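Local coordinates for succinate-semialdehyde dehydrogenase (Streptococcus pyogenes MGAS1882, PDB 4OGD), which oxidises succinic semialdehyde to succinate with NADP+ as the cofactor, as an enzyme of the aldehyde dehydrogenase family, at residues A[27-32]-A[192-197]; A[101-106]-A[145-150]; A[316-321]-A[343-348]; A[278-283]-A[325-330]. All coordinates share one frame; numbering follows the deposited sequence.

Interaction 1: residues A[27-32]-A[192-197]; sequences DVLERA and SQVIAD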
loop_
_atom_site.group_PDB
_atom_site.type_symbol
_atom_site.label_atom_id
_atom_site.label_comp_id
_atom_site.label_asym_id
_atom_site.label_seq_id
_atom_site.Cartn_x
_atom_site.Cartn_y
_atom_site.Cartn_z
ATOM N N ASP A 27 -24.446 -2.468 13.490
ATOM C CA ASP A 27 -24.226 -3.381 14.608
ATOM C C ASP A 27 -22.998 -4.271 14.385
ATOM O O ASP A 27 -22.196 -4.475 15.301
ATOM C CB ASP A 27 -25.480 -4.215 14.886
ATOM C CG ASP A 27 -26.640 -3.371 15.390
ATOM O OD1 ASP A 27 -26.413 -2.208 15.780
ATOM O OD2 ASP A 27 -27.780 -3.880 15.406
ATOM N N VAL A 28 -22.851 -4.779 13.166
ATOM C CA VAL A 28 -21.691 -5.593 12.802
ATOM C C VAL A 28 -20.379 -4.816 12.903
ATOM O O VAL A 28 -19.390 -5.332 13.429
ATOM C CB VAL A 28 -21.859 -6.216 11.390
ATOM C CG1 VAL A 28 -20.545 -6.808 10.898
ATOM C CG2 VAL A 28 -22.929 -7.290 11.422
ATOM N N LEU A 29 -20.361 -3.577 12.419
ATOM C CA LEU A 29 -19.136 -2.784 12.515
ATOM C C LEU A 29 -18.761 -2.487 13.959
ATOM O O LEU A 29 -17.583 -2.538 14.324
ATOM C CB LEU A 29 -19.240 -1.488 11.707
ATOM C CG LEU A 29 -19.362 -1.665 10.191
ATOM C CD1 LEU A 29 -19.419 -0.302 9.513
ATOM C CD2 LEU A 29 -18.202 -2.485 9.632
ATOM N N GLU A 30 -19.756 -2.187 14.792
ATOM C CA GLU A 30 -19.468 -1.924 16.198
ATOM C C GLU A 30 -18.914 -3.167 16.884
ATOM O O GLU A 30 -17.933 -3.089 17.624
ATOM C CB GLU A 30 -20.702 -1.397 16.934
ATOM C CG GLU A 30 -20.428 -1.002 18.390
ATOM C CD GLU A 30 -19.496 0.202 18.546
ATOM O OE1 GLU A 30 -19.030 0.794 17.536
ATOM O OE2 GLU A 30 -19.228 0.569 19.708
ATOM N N ARG A 31 -19.528 -4.317 16.618
ATOM C CA ARG A 31 -19.066 -5.570 17.208
ATOM C C ARG A 31 -17.631 -5.850 16.788
ATOM O O ARG A 31 -16.810 -6.279 17.593
ATOM C CB ARG A 31 -19.962 -6.739 16.789
ATOM C CG ARG A 31 -19.518 -8.084 17.358
ATOM C CD ARG A 31 -20.451 -9.204 16.922
ATOM N NE ARG A 31 -20.395 -9.447 15.481
ATOM C CZ ARG A 31 -21.179 -10.308 14.839
ATOM N NH1 ARG A 31 -22.092 -11.005 15.509
ATOM N NH2 ARG A 31 -21.068 -10.475 13.523
ATOM N N ALA A 32 -17.333 -5.592 15.521
ATOM C CA ALA A 32 -15.994 -5.839 15.003
ATOM C C ALA A 32 -14.974 -4.892 15.639
ATOM O O ALA A 32 -13.863 -5.303 15.988
ATOM C CB ALA A 32 -15.981 -5.722 13.476
ATOM N N SER A 192 -19.758 1.571 0.188
ATOM C CA SER A 192 -19.152 2.897 0.299
ATOM C C SER A 192 -19.186 3.421 1.729
ATOM O O SER A 192 -18.227 4.041 2.195
ATOM C CB SER A 192 -19.843 3.888 -0.640
ATOM O OG SER A 192 -19.703 3.473 -1.976
ATOM N N GLN A 193 -20.292 3.166 2.422
ATOM C CA GLN A 193 -20.417 3.554 3.820
ATOM C C GLN A 193 -19.419 2.809 4.700
ATOM O O GLN A 193 -18.841 3.387 5.619
ATOM C CB GLN A 193 -21.833 3.283 4.322
ATOM C CG GLN A 193 -22.913 4.110 3.653
ATOM C CD GLN A 193 -24.303 3.671 4.081
ATOM O OE1 GLN A 193 -25.068 3.124 3.285
ATOM N NE2 GLN A 193 -24.632 3.894 5.349
ATOM N N VAL A 194 -19.221 1.525 4.417
ATOM C CA VAL A 194 -18.254 0.726 5.167
ATOM C C VAL A 194 -16.850 1.322 5.009
ATOM O O VAL A 194 -16.122 1.490 5.983
ATOM C CB VAL A 194 -18.291 -0.769 4.749
ATOM C CG1 VAL A 194 -17.149 -1.548 5.398
ATOM C CG2 VAL A 194 -19.636 -1.392 5.143
ATOM N N ILE A 195 -16.497 1.685 3.782
ATOM C CA ILE A 195 -15.169 2.231 3.507
ATOM C C ILE A 195 -14.960 3.577 4.203
ATOM O O ILE A 195 -13.857 3.892 4.656
ATOM C CB ILE A 195 -14.930 2.343 1.991
ATOM C CG1 ILE A 195 -14.984 0.948 1.364
ATOM C CG2 ILE A 195 -13.566 2.984 1.699
ATOM C CD1 ILE A 195 -14.831 0.915 -0.167
ATOM N N ALA A 196 -16.032 4.356 4.321
ATOM C CA ALA A 196 -15.951 5.666 4.956
ATOM C C ALA A 196 -16.045 5.603 6.479
ATOM O O ALA A 196 -15.899 6.616 7.155
ATOM C CB ALA A 196 -17.037 6.579 4.402
ATOM N N ASP A 197 -16.302 4.420 7.022
ATOM C CA ASP A 197 -16.509 4.293 8.460
ATOM C C ASP A 197 -15.160 4.282 9.161
ATOM O O ASP A 197 -14.259 3.553 8.752
ATOM C CB ASP A 197 -17.270 3.000 8.771
ATOM C CG ASP A 197 -17.734 2.933 10.211
ATOM O OD1 ASP A 197 -16.912 2.608 11.095
ATOM O OD2 ASP A 197 -18.921 3.222 10.465
#

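Interaction 2: residues A[101-106]-A[145-150]; sequences EFLMST and NFIVGN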
loop_
_atom_site.group_PDB
_atom_site.type_symbol
_atom_site.label_atom_id
_atom_site.label_comp_id
_atom_site.label_asym_id
_atom_site.label_seq_id
_atom_site.Cartn_x
_atom_site.Cartn_y
_atom_site.Cartn_z
ATOM N N GLU A 101 6.551 -16.290 14.841
ATOM C CA GLU A 101 7.662 -15.772 14.054
ATOM C C GLU A 101 7.283 -14.476 13.330
ATOM O O GLU A 101 8.062 -13.518 13.276
ATOM C CB GLU A 101 8.115 -16.815 13.027
ATOM C CG GLU A 101 9.193 -16.286 12.082
ATOM C CD GLU A 101 9.525 -17.249 10.959
ATOM O OE1 GLU A 101 9.294 -18.464 11.126
ATOM O OE2 GLU A 101 10.007 -16.787 9.905
ATOM N N PHE A 102 6.081 -14.456 12.770
ATOM C CA PHE A 102 5.644 -13.314 11.968
ATOM C C PHE A 102 5.283 -12.100 12.822
ATOM O O PHE A 102 5.277 -10.972 12.326
ATOM C CB PHE A 102 4.458 -13.698 11.083
ATOM C CG PHE A 102 4.820 -14.565 9.902
ATOM C CD1 PHE A 102 6.136 -14.976 9.679
ATOM C CD2 PHE A 102 3.836 -14.956 9.006
ATOM C CE1 PHE A 102 6.453 -15.768 8.586
ATOM C CE2 PHE A 102 4.146 -15.743 7.905
ATOM C CZ PHE A 102 5.459 -16.150 7.696
ATOM N N LEU A 103 4.970 -12.331 14.097
ATOM C CA LEU A 103 4.577 -11.250 15.010
ATOM C C LEU A 103 5.716 -10.752 15.898
ATOM O O LEU A 103 5.545 -9.791 16.651
ATOM C CB LEU A 103 3.419 -11.714 15.890
ATOM C CG LEU A 103 2.048 -11.749 15.225
ATOM C CD1 LEU A 103 1.044 -12.506 16.078
ATOM C CD2 LEU A 103 1.578 -10.319 14.987
ATOM N N MET A 104 6.868 -11.409 15.816
ATOM C CA MET A 104 8.018 -11.033 16.636
ATOM C C MET A 104 8.436 -9.575 16.425
ATOM O O MET A 104 8.374 -9.055 15.308
ATOM C CB MET A 104 9.193 -11.952 16.312
ATOM C CG MET A 104 10.285 -11.978 17.364
ATOM S SD MET A 104 11.609 -13.107 16.885
ATOM C CE MET A 104 10.879 -13.931 15.478
ATOM N N SER A 105 8.857 -8.918 17.504
ATOM C CA SER A 105 9.441 -7.586 17.410
ATOM C C SER A 105 10.654 -7.627 16.489
ATOM O O SER A 105 11.341 -8.649 16.395
ATOM C CB SER A 105 9.859 -7.106 18.805
ATOM O OG SER A 105 10.406 -5.802 18.768
ATOM N N THR A 106 10.920 -6.517 15.810
ATOM C CA THR A 106 12.053 -6.425 14.895
ATOM C C THR A 106 13.063 -5.387 15.369
ATOM O O THR A 106 12.801 -4.191 15.305
ATOM C CB THR A 106 11.582 -6.038 13.475
ATOM O OG1 THR A 106 10.683 -7.038 12.986
ATOM C CG2 THR A 106 12.770 -5.919 12.523
ATOM N N ASN A 145 -4.973 -11.763 8.747
ATOM C CA ASN A 145 -5.599 -10.720 9.541
ATOM C C ASN A 145 -6.155 -11.224 10.872
ATOM O O ASN A 145 -6.068 -10.537 11.888
ATOM C CB ASN A 145 -6.652 -9.964 8.723
ATOM C CG ASN A 145 -6.013 -8.996 7.732
ATOM O OD1 ASN A 145 -5.448 -7.977 8.129
ATOM N ND2 ASN A 145 -6.086 -9.321 6.444
ATOM N N PHE A 146 -6.710 -12.430 10.867
ATOM C CA PHE A 146 -7.220 -13.023 12.093
ATOM C C PHE A 146 -6.078 -13.222 13.087
ATOM O O PHE A 146 -6.208 -12.910 14.279
ATOM C CB PHE A 146 -7.899 -14.348 11.763
ATOM C CG PHE A 146 -8.477 -15.061 12.956
ATOM C CD1 PHE A 146 -9.454 -14.460 13.739
ATOM C CD2 PHE A 146 -8.064 -16.350 13.267
ATOM C CE1 PHE A 146 -9.995 -15.125 14.830
ATOM C CE2 PHE A 146 -8.601 -17.023 14.355
ATOM C CZ PHE A 146 -9.565 -16.406 15.137
ATOM N N ILE A 147 -4.947 -13.722 12.597
ATOM C CA ILE A 147 -3.780 -13.919 13.451
ATOM C C ILE A 147 -3.277 -12.611 14.109
ATOM O O ILE A 147 -3.058 -12.573 15.320
ATOM C CB ILE A 147 -2.646 -14.654 12.702
ATOM C CG1 ILE A 147 -3.047 -16.112 12.445
ATOM C CG2 ILE A 147 -1.348 -14.585 13.490
ATOM C CD1 ILE A 147 -3.381 -16.892 13.723
ATOM N N VAL A 148 -3.111 -11.543 13.330
ATOM C CA VAL A 148 -2.634 -10.284 13.924
ATOM C C VAL A 148 -3.683 -9.651 14.841
ATOM O O VAL A 148 -3.346 -8.926 15.786
ATOM C CB VAL A 148 -2.134 -9.259 12.878
ATOM C CG1 VAL A 148 -3.295 -8.552 12.209
ATOM C CG2 VAL A 148 -1.230 -8.223 13.551
ATOM N N GLY A 149 -4.955 -9.948 14.585
ATOM C CA GLY A 149 -6.030 -9.400 15.397
ATOM C C GLY A 149 -6.840 -8.288 14.744
ATOM O O GLY A 149 -7.359 -7.419 15.434
ATOM N N ASN A 150 -6.933 -8.303 13.418
ATOM C CA ASN A 150 -7.824 -7.397 12.687
ATOM C C ASN A 150 -9.106 -8.143 12.359
ATOM O O ASN A 150 -9.091 -9.024 11.486
ATOM C CB ASN A 150 -7.211 -6.961 11.345
ATOM C CG ASN A 150 -6.019 -6.036 11.490
ATOM O OD1 ASN A 150 -5.898 -5.295 12.454
ATOM N ND2 ASN A 150 -5.133 -6.068 10.505
#

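Interaction 3: residues A[316-321]-A[343-348]; sequences DQIKLA and MPTIIA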
loop_
_atom_site.group_PDB
_atom_site.type_symbol
_atom_site.label_atom_id
_atom_site.label_comp_id
_atom_site.label_asym_id
_atom_site.label_seq_id
_atom_site.Cartn_x
_atom_site.Cartn_y
_atom_site.Cartn_z
ATOM N N ASP A 316 -18.888 -12.776 -26.761
ATOM C CA ASP A 316 -18.722 -11.474 -27.408
ATOM C C ASP A 316 -17.252 -11.142 -27.659
ATOM O O ASP A 316 -16.921 -10.524 -28.671
ATOM C CB ASP A 316 -19.368 -10.352 -26.590
ATOM C CG ASP A 316 -20.882 -10.403 -26.619
ATOM O OD1 ASP A 316 -21.441 -11.138 -27.456
ATOM O OD2 ASP A 316 -21.511 -9.699 -25.805
ATOM N N GLN A 317 -16.367 -11.544 -26.746
ATOM C CA GLN A 317 -14.944 -11.279 -26.946
ATOM C C GLN A 317 -14.356 -12.089 -28.090
ATOM O O GLN A 317 -13.517 -11.584 -28.846
ATOM C CB GLN A 317 -14.148 -11.543 -25.671
ATOM C CG GLN A 317 -14.300 -10.459 -24.630
ATOM C CD GLN A 317 -13.519 -10.774 -23.372
ATOM O OE1 GLN A 317 -13.708 -11.828 -22.763
ATOM N NE2 GLN A 317 -12.626 -9.873 -22.986
ATOM N N ILE A 318 -14.776 -13.345 -28.205
ATOM C CA ILE A 318 -14.356 -14.182 -29.323
ATOM C C ILE A 318 -14.827 -13.546 -30.625
ATOM O O ILE A 318 -14.061 -13.416 -31.578
ATOM C CB ILE A 318 -14.939 -15.604 -29.218
ATOM C CG1 ILE A 318 -14.329 -16.335 -28.020
ATOM C CG2 ILE A 318 -14.673 -16.393 -30.497
ATOM C CD1 ILE A 318 -15.074 -17.599 -27.616
ATOM N N LYS A 319 -16.089 -13.139 -30.647
ATOM C CA LYS A 319 -16.662 -12.501 -31.833
ATOM C C LYS A 319 -15.931 -11.209 -32.186
ATOM O O LYS A 319 -15.632 -10.955 -33.357
ATOM C CB LYS A 319 -18.153 -12.225 -31.636
ATOM C CG LYS A 319 -18.784 -11.500 -32.823
ATOM C CD LYS A 319 -20.295 -11.641 -32.835
ATOM C CE LYS A 319 -20.863 -11.232 -34.188
ATOM N NZ LYS A 319 -20.417 -9.866 -34.571
ATOM N N LEU A 320 -15.647 -10.399 -31.169
ATOM C CA LEU A 320 -14.886 -9.164 -31.349
ATOM C C LEU A 320 -13.526 -9.459 -31.973
ATOM O O LEU A 320 -13.080 -8.744 -32.870
ATOM C CB LEU A 320 -14.706 -8.445 -30.007
ATOM C CG LEU A 320 -14.039 -7.067 -30.083
ATOM C CD1 LEU A 320 -14.922 -6.095 -30.860
ATOM C CD2 LEU A 320 -13.725 -6.519 -28.697
ATOM N N ALA A 321 -12.871 -10.512 -31.495
ATOM C CA ALA A 321 -11.572 -10.906 -32.032
ATOM C C ALA A 321 -11.657 -11.208 -33.523
ATOM O O ALA A 321 -10.827 -10.749 -34.303
ATOM C CB ALA A 321 -11.025 -12.115 -31.285
ATOM N N MET A 343 -17.384 -23.716 -25.332
ATOM C CA MET A 343 -16.418 -24.748 -25.703
ATOM C C MET A 343 -15.017 -24.160 -25.798
ATOM O O MET A 343 -14.862 -22.970 -26.089
ATOM C CB MET A 343 -16.804 -25.456 -27.010
ATOM C CG MET A 343 -16.280 -24.816 -28.277
ATOM S SD MET A 343 -16.605 -25.868 -29.718
ATOM C CE MET A 343 -15.244 -27.021 -29.625
ATOM N N PRO A 344 -13.995 -24.982 -25.524
ATOM C CA PRO A 344 -12.607 -24.539 -25.684
ATOM C C PRO A 344 -12.405 -24.017 -27.100
ATOM O O PRO A 344 -12.795 -24.669 -28.068
ATOM C CB PRO A 344 -11.806 -25.818 -25.456
ATOM C CG PRO A 344 -12.684 -26.642 -24.562
ATOM C CD PRO A 344 -14.073 -26.378 -25.060
ATOM N N THR A 345 -11.829 -22.828 -27.209
ATOM C CA THR A 345 -11.738 -22.137 -28.481
ATOM C C THR A 345 -10.320 -21.594 -28.585
ATOM O O THR A 345 -9.763 -21.145 -27.586
ATOM C CB THR A 345 -12.753 -20.982 -28.522
ATOM O OG1 THR A 345 -14.079 -21.506 -28.360
ATOM C CG2 THR A 345 -12.668 -20.210 -29.834
ATOM N N ILE A 346 -9.719 -21.669 -29.771
ATOM C CA ILE A 346 -8.372 -21.151 -29.964
ATOM C C ILE A 346 -8.396 -20.094 -31.052
ATOM O O ILE A 346 -8.948 -20.322 -32.127
ATOM C CB ILE A 346 -7.373 -22.258 -30.364
ATOM C CG1 ILE A 346 -7.358 -23.359 -29.301
ATOM C CG2 ILE A 346 -5.965 -21.671 -30.555
ATOM C CD1 ILE A 346 -6.567 -24.597 -29.687
ATOM N N ILE A 347 -7.810 -18.938 -30.762
ATOM C CA ILE A 347 -7.644 -17.895 -31.768
ATOM C C ILE A 347 -6.175 -17.549 -31.964
ATOM O O ILE A 347 -5.346 -17.771 -31.086
ATOM C CB ILE A 347 -8.408 -16.619 -31.405
ATOM C CG1 ILE A 347 -7.927 -16.068 -30.053
ATOM C CG2 ILE A 347 -9.908 -16.890 -31.406
ATOM C CD1 ILE A 347 -8.545 -14.727 -29.668
ATOM N N ALA A 348 -5.859 -17.007 -33.135
ATOM C CA ALA A 348 -4.508 -16.559 -33.432
ATOM C C ALA A 348 -4.607 -15.339 -34.339
ATOM O O ALA A 348 -5.702 -14.827 -34.575
ATOM C CB ALA A 348 -3.707 -17.677 -34.093
#

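Interaction 4: residues A[278-283]-A[325-330]; sequences RFKELL and GAELVY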
loop_
_atom_site.group_PDB
_atom_site.type_symbol
_atom_site.label_atom_id
_atom_site.label_comp_id
_atom_site.label_asym_id
_atom_site.label_seq_id
_atom_site.Cartn_x
_atom_site.Cartn_y
_atom_site.Cartn_z
ATOM N N ARG A 278 3.496 -26.212 -35.183
ATOM C CA ARG A 278 3.565 -27.315 -34.234
ATOM C C ARG A 278 2.753 -27.018 -32.976
ATOM O O ARG A 278 2.020 -27.876 -32.483
ATOM C CB ARG A 278 5.023 -27.605 -33.876
ATOM C CG ARG A 278 5.218 -28.781 -32.945
ATOM C CD ARG A 278 6.663 -28.885 -32.530
ATOM N NE ARG A 278 6.903 -30.052 -31.699
ATOM C CZ ARG A 278 8.086 -30.367 -31.190
ATOM N NH1 ARG A 278 9.136 -29.592 -31.426
ATOM N NH2 ARG A 278 8.215 -31.448 -30.443
ATOM N N PHE A 279 2.855 -25.792 -32.467
ATOM C CA PHE A 279 2.075 -25.443 -31.287
ATOM C C PHE A 279 0.573 -25.316 -31.567
ATOM O O PHE A 279 -0.249 -25.685 -30.723
ATOM C CB PHE A 279 2.603 -24.174 -30.615
ATOM C CG PHE A 279 1.956 -23.905 -29.294
ATOM C CD1 PHE A 279 2.311 -24.651 -28.181
ATOM C CD2 PHE A 279 0.964 -22.941 -29.172
ATOM C CE1 PHE A 279 1.700 -24.430 -26.963
ATOM C CE2 PHE A 279 0.348 -22.716 -27.952
ATOM C CZ PHE A 279 0.724 -23.463 -26.847
ATOM N N LYS A 280 0.206 -24.791 -32.735
ATOM C CA LYS A 280 -1.204 -24.717 -33.110
ATOM C C LYS A 280 -1.797 -26.109 -33.053
ATOM O O LYS A 280 -2.868 -26.324 -32.484
ATOM C CB LYS A 280 -1.394 -24.159 -34.523
ATOM C CG LYS A 280 -1.259 -22.649 -34.646
ATOM C CD LYS A 280 -2.012 -22.132 -35.874
ATOM C CE LYS A 280 -1.658 -22.931 -37.123
ATOM N NZ LYS A 280 -2.202 -22.303 -38.362
ATOM N N GLU A 281 -1.079 -27.065 -33.631
ATOM C CA GLU A 281 -1.550 -28.447 -33.635
ATOM C C GLU A 281 -1.596 -29.075 -32.245
ATOM O O GLU A 281 -2.533 -29.811 -31.915
ATOM C CB GLU A 281 -0.694 -29.289 -34.575
ATOM C CG GLU A 281 -1.128 -29.142 -36.013
ATOM C CD GLU A 281 -2.635 -29.263 -36.152
ATOM O OE1 GLU A 281 -3.263 -28.312 -36.672
ATOM O OE2 GLU A 281 -3.192 -30.301 -35.727
ATOM N N LEU A 282 -0.585 -28.786 -31.432
ATOM C CA LEU A 282 -0.528 -29.332 -30.084
ATOM C C LEU A 282 -1.652 -28.786 -29.208
ATOM O O LEU A 282 -2.332 -29.549 -28.517
ATOM C CB LEU A 282 0.829 -29.048 -29.440
ATOM C CG LEU A 282 0.998 -29.592 -28.023
ATOM C CD1 LEU A 282 0.852 -31.104 -28.032
ATOM C CD2 LEU A 282 2.347 -29.202 -27.462
ATOM N N LEU A 283 -1.852 -27.468 -29.230
ATOM C CA LEU A 283 -2.896 -26.864 -28.402
ATOM C C LEU A 283 -4.286 -27.328 -28.856
ATOM O O LEU A 283 -5.182 -27.558 -28.036
ATOM C CB LEU A 283 -2.790 -25.333 -28.413
ATOM C CG LEU A 283 -3.651 -24.617 -27.363
ATOM C CD1 LEU A 283 -3.128 -24.907 -25.964
ATOM C CD2 LEU A 283 -3.692 -23.111 -27.605
ATOM N N GLY A 325 -10.296 -9.334 -37.309
ATOM C CA GLY A 325 -9.317 -9.985 -38.166
ATOM C C GLY A 325 -8.541 -11.171 -37.617
ATOM O O GLY A 325 -7.621 -11.665 -38.268
ATOM N N ALA A 326 -8.896 -11.637 -36.424
ATOM C CA ALA A 326 -8.209 -12.783 -35.847
ATOM C C ALA A 326 -8.622 -14.070 -36.552
ATOM O O ALA A 326 -9.682 -14.131 -37.181
ATOM C CB ALA A 326 -8.496 -12.879 -34.349
ATOM N N GLU A 327 -7.791 -15.098 -36.432
ATOM C CA GLU A 327 -8.084 -16.388 -37.046
ATOM C C GLU A 327 -8.705 -17.347 -36.037
ATOM O O GLU A 327 -8.177 -17.520 -34.936
ATOM C CB GLU A 327 -6.810 -17.012 -37.631
ATOM C CG GLU A 327 -7.033 -18.417 -38.186
ATOM C CD GLU A 327 -5.758 -19.088 -38.661
ATOM O OE1 GLU A 327 -4.656 -18.533 -38.443
ATOM O OE2 GLU A 327 -5.857 -20.180 -39.261
ATOM N N LEU A 328 -9.825 -17.967 -36.411
ATOM C CA LEU A 328 -10.405 -19.030 -35.594
ATOM C C LEU A 328 -9.679 -20.332 -35.891
ATOM O O LEU A 328 -9.851 -20.930 -36.957
ATOM C CB LEU A 328 -11.910 -19.180 -35.837
ATOM C CG LEU A 328 -12.616 -20.205 -34.934
ATOM C CD1 LEU A 328 -12.501 -19.823 -33.463
ATOM C CD2 LEU A 328 -14.079 -20.360 -35.312
ATOM N N VAL A 329 -8.849 -20.756 -34.947
ATOM C CA VAL A 329 -8.022 -21.944 -35.111
ATOM C C VAL A 329 -8.792 -23.210 -34.751
ATOM O O VAL A 329 -8.696 -24.232 -35.437
ATOM C CB VAL A 329 -6.744 -21.841 -34.253
ATOM C CG1 VAL A 329 -5.999 -23.163 -34.212
ATOM C CG2 VAL A 329 -5.839 -20.722 -34.769
ATOM N N TYR A 330 -9.564 -23.136 -33.674
ATOM C CA TYR A 330 -10.319 -24.293 -33.203
ATOM C C TYR A 330 -11.525 -23.870 -32.383
ATOM O O TYR A 330 -11.472 -22.877 -31.661
ATOM C CB TYR A 330 -9.434 -25.220 -32.363
ATOM C CG TYR A 330 -10.230 -26.314 -31.687
ATOM C CD1 TYR A 330 -10.636 -27.436 -32.398
ATOM C CD2 TYR A 330 -10.604 -26.210 -30.348
ATOM C CE1 TYR A 330 -11.374 -28.425 -31.799
ATOM C CE2 TYR A 330 -11.348 -27.194 -29.741
ATOM C CZ TYR A 330 -11.726 -28.300 -30.470
ATOM O OH TYR A 330 -12.463 -29.289 -29.870
HETATM O O HOH W 1 -2.343 -19.603 -38.488
#

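Interaction 1: residues A[27-32]-A[192-197]
Val-194 is the first residue of 192-197 to meet helix 22-41: its CG1 lies 4.5 Å from CD2 of Leu-29, a loose apolar touch. A beta-branched residue suits this position because its two methyls can serve different neighbours, and Val-194 also rests on Leu-126 and Val-200. One residue further on, Ile-195 leaves Leu-29 behind and sends its longer side chain into the core, onto Leu-126, Val-203 and Ile-215. The helix carrying both residues, 188-196, is the crossover of a Rossmann-type domain: it takes the chain from strand 181-183 at one edge of the parallel sheet back to strand 200-206, and helix 22-41 packs beside its C-terminal end. Ala-196, with no more than a methyl, lies in the last turn, and the amide of Asp-197 still bonds to Val-194 O at 3.1 Å as the helix unwinds. Asp-197 then turns back toward Leu-29. Its CG stands opposite its own backbone N (chi1 -170°), and this swings the carboxylate against the CD1 methyl of the leucine. Leu-29 CD1 hovers over the flat of that group, 3.7 Å from Asp-197 CG and equally 3.7 Å from OD2, so the methyl meets the carboxylate face and leaves the oxygens their charged partner. That partner is Arg-199, on which Leu-29 also rests; its NH2 makes a salt bridge to Asp-197 OD2 and its NH1 another to Glu-30 OE1 of the facing helix.

Interaction 2: residues A[101-106]-A[145-150]
Leu-103 splits its two methyls between neighbouring residues of helix 136-148: CD1 reaches CG2 of Ile-147 at 4.1 Å, while CD2 meets CG2 of Val-148 at 3.8 Å. The leucine is in a relaxed, common shape, CG opposite the carbonyl carbon (chi1 -77°) and the chain then extended, so its fork opens toward the other helix. Both partners offer a CG2 that lies opposite the backbone N, but they come at different slants: Leu-103 passes Ile-147 obliquely and Val-148 at about a right angle. Val-148 pays for its pose, since with chi1 at 78° its CG1 is wedged between the backbone N and the carbonyl carbon.

Just beyond, the helix ends in a Schellman motif with Gly-149 as the C-prime residue, its positive phi easy for glycine: Asn-150 N bonds to Asn-145 O at 2.8 Å and Gly-149 N approaches Phe-146 O. Gly-149 N also makes the last helical bond, to Asn-145 O, from the face opposite Asn-150 N. The two asparagine side chains clasp across the same turn: Asn-150 ND2 gives an almost straight bond (177°) to an in-plane lone pair of Asn-145 OD1, at 3.1 Å. Asn-150 OD1 accepts from Thr-122 N and Gly-123 N; Leu-45 and Phe-443 further enclose Leu-103. Between these helix ends, then, attraction comes from dispersion and burial of methyls; the hydrogen bonds lie beside it, in the Schellman turn following Val-148.

Interaction 3: residues A[316-321]-A[343-348]
Ile-318 of helix 308-323 reaches across to Thr-345 at the start of strand 345-348, the two side chains meeting tip to tip. From CB the isoleucine forks. The short branch, CG2, comes within 4.4 Å of Thr-345 CG2. The longer branch leaves through CG1, set opposite the carbonyl carbon (chi1 -67°), which acts as a stem and carries CD1 outward in a nearly extended line. That terminal methyl ends over both arms of the threonine, 4.1 Å from OG1 and 4.2 Å from CG2. Threonine suits the place because its methyl faces the isoleucine while its hydroxyl is satisfied inside its own segment: OG1 donates to Met-343 O at 2.8 Å, arriving from above the carbonyl plane, 42° out of it.

One helical turn on, Ala-321 is small enough to bring the helix close, and its CB rests 3.9 Å from CD1 of Ile-347. Thr-345 and Ile-347, two apart on a strand, therefore share one face. The intervening Ile-346 packs on Leu-283 and Phe-287 of helix 276-288 on the opposite face, so the strand lies between two helices, as in the layered alpha/beta catalytic domain of aldehyde dehydrogenases.

Interaction 4: residues A[278-283]-A[325-330]
Lys-280 starts with CG opposite its carbonyl carbon (chi1 -78°) and bends again about CG-CD (chi3 -50°), while Glu-327 stretches straight out from its strand (chi1 175°); the two chains thus bring their charged ends to the same side of the contact. The ends stop short of a salt bridge, with Lys-280 NZ 4.3 Å from Glu-327 OE2. A water spans the gap instead, accepting from Lys-280 NZ at 2.7 Å and donating to Glu-327 OE1 at a short 2.5 Å. Such a mediated pair suits a surface position, where long flexible side chains can remain hydrated.

Strand 327-330 is an edge strand of the mixed sheet in the catalytic domain, and it follows a Schellman turn in which Gly-325, with positive phi, closes helix 308-323. Val-329 and Tyr-330 form a classic beta bulge opposite Ile-346, and the extra residue lets both side chains bear on helix 276-288, where Tyr-330 touches Thr-284 and Phe-287. Next to the water-bridged charges, the aliphatic part of Lys-280 does apolar work: its CD lies 4.2 Å from CG2 of Val-329, whose compact branched side chain fits against the methylenes.

Overall arrangement
The four contacts fall into two groups on opposite sides of the chain's centre. Interactions 1 and 2 belong to the Rossmann-type half, their centres 23 Å apart without touching; along the chain, both segments of interaction 2 fall between those of interaction 1. Interactions 3 and 4 come later and lie at least 43 Å away, between centres, from the first two. Their own centres are 11 Å apart, their segments alternate in sequence, and they join directly where strands 327-330 and 345-348 pair antiparallel at the edge of the seven-stranded sheet. Each pair therefore lies within one half of the subunit, the cofactor-binding or the catalytic, and none of the four bridges the two halves.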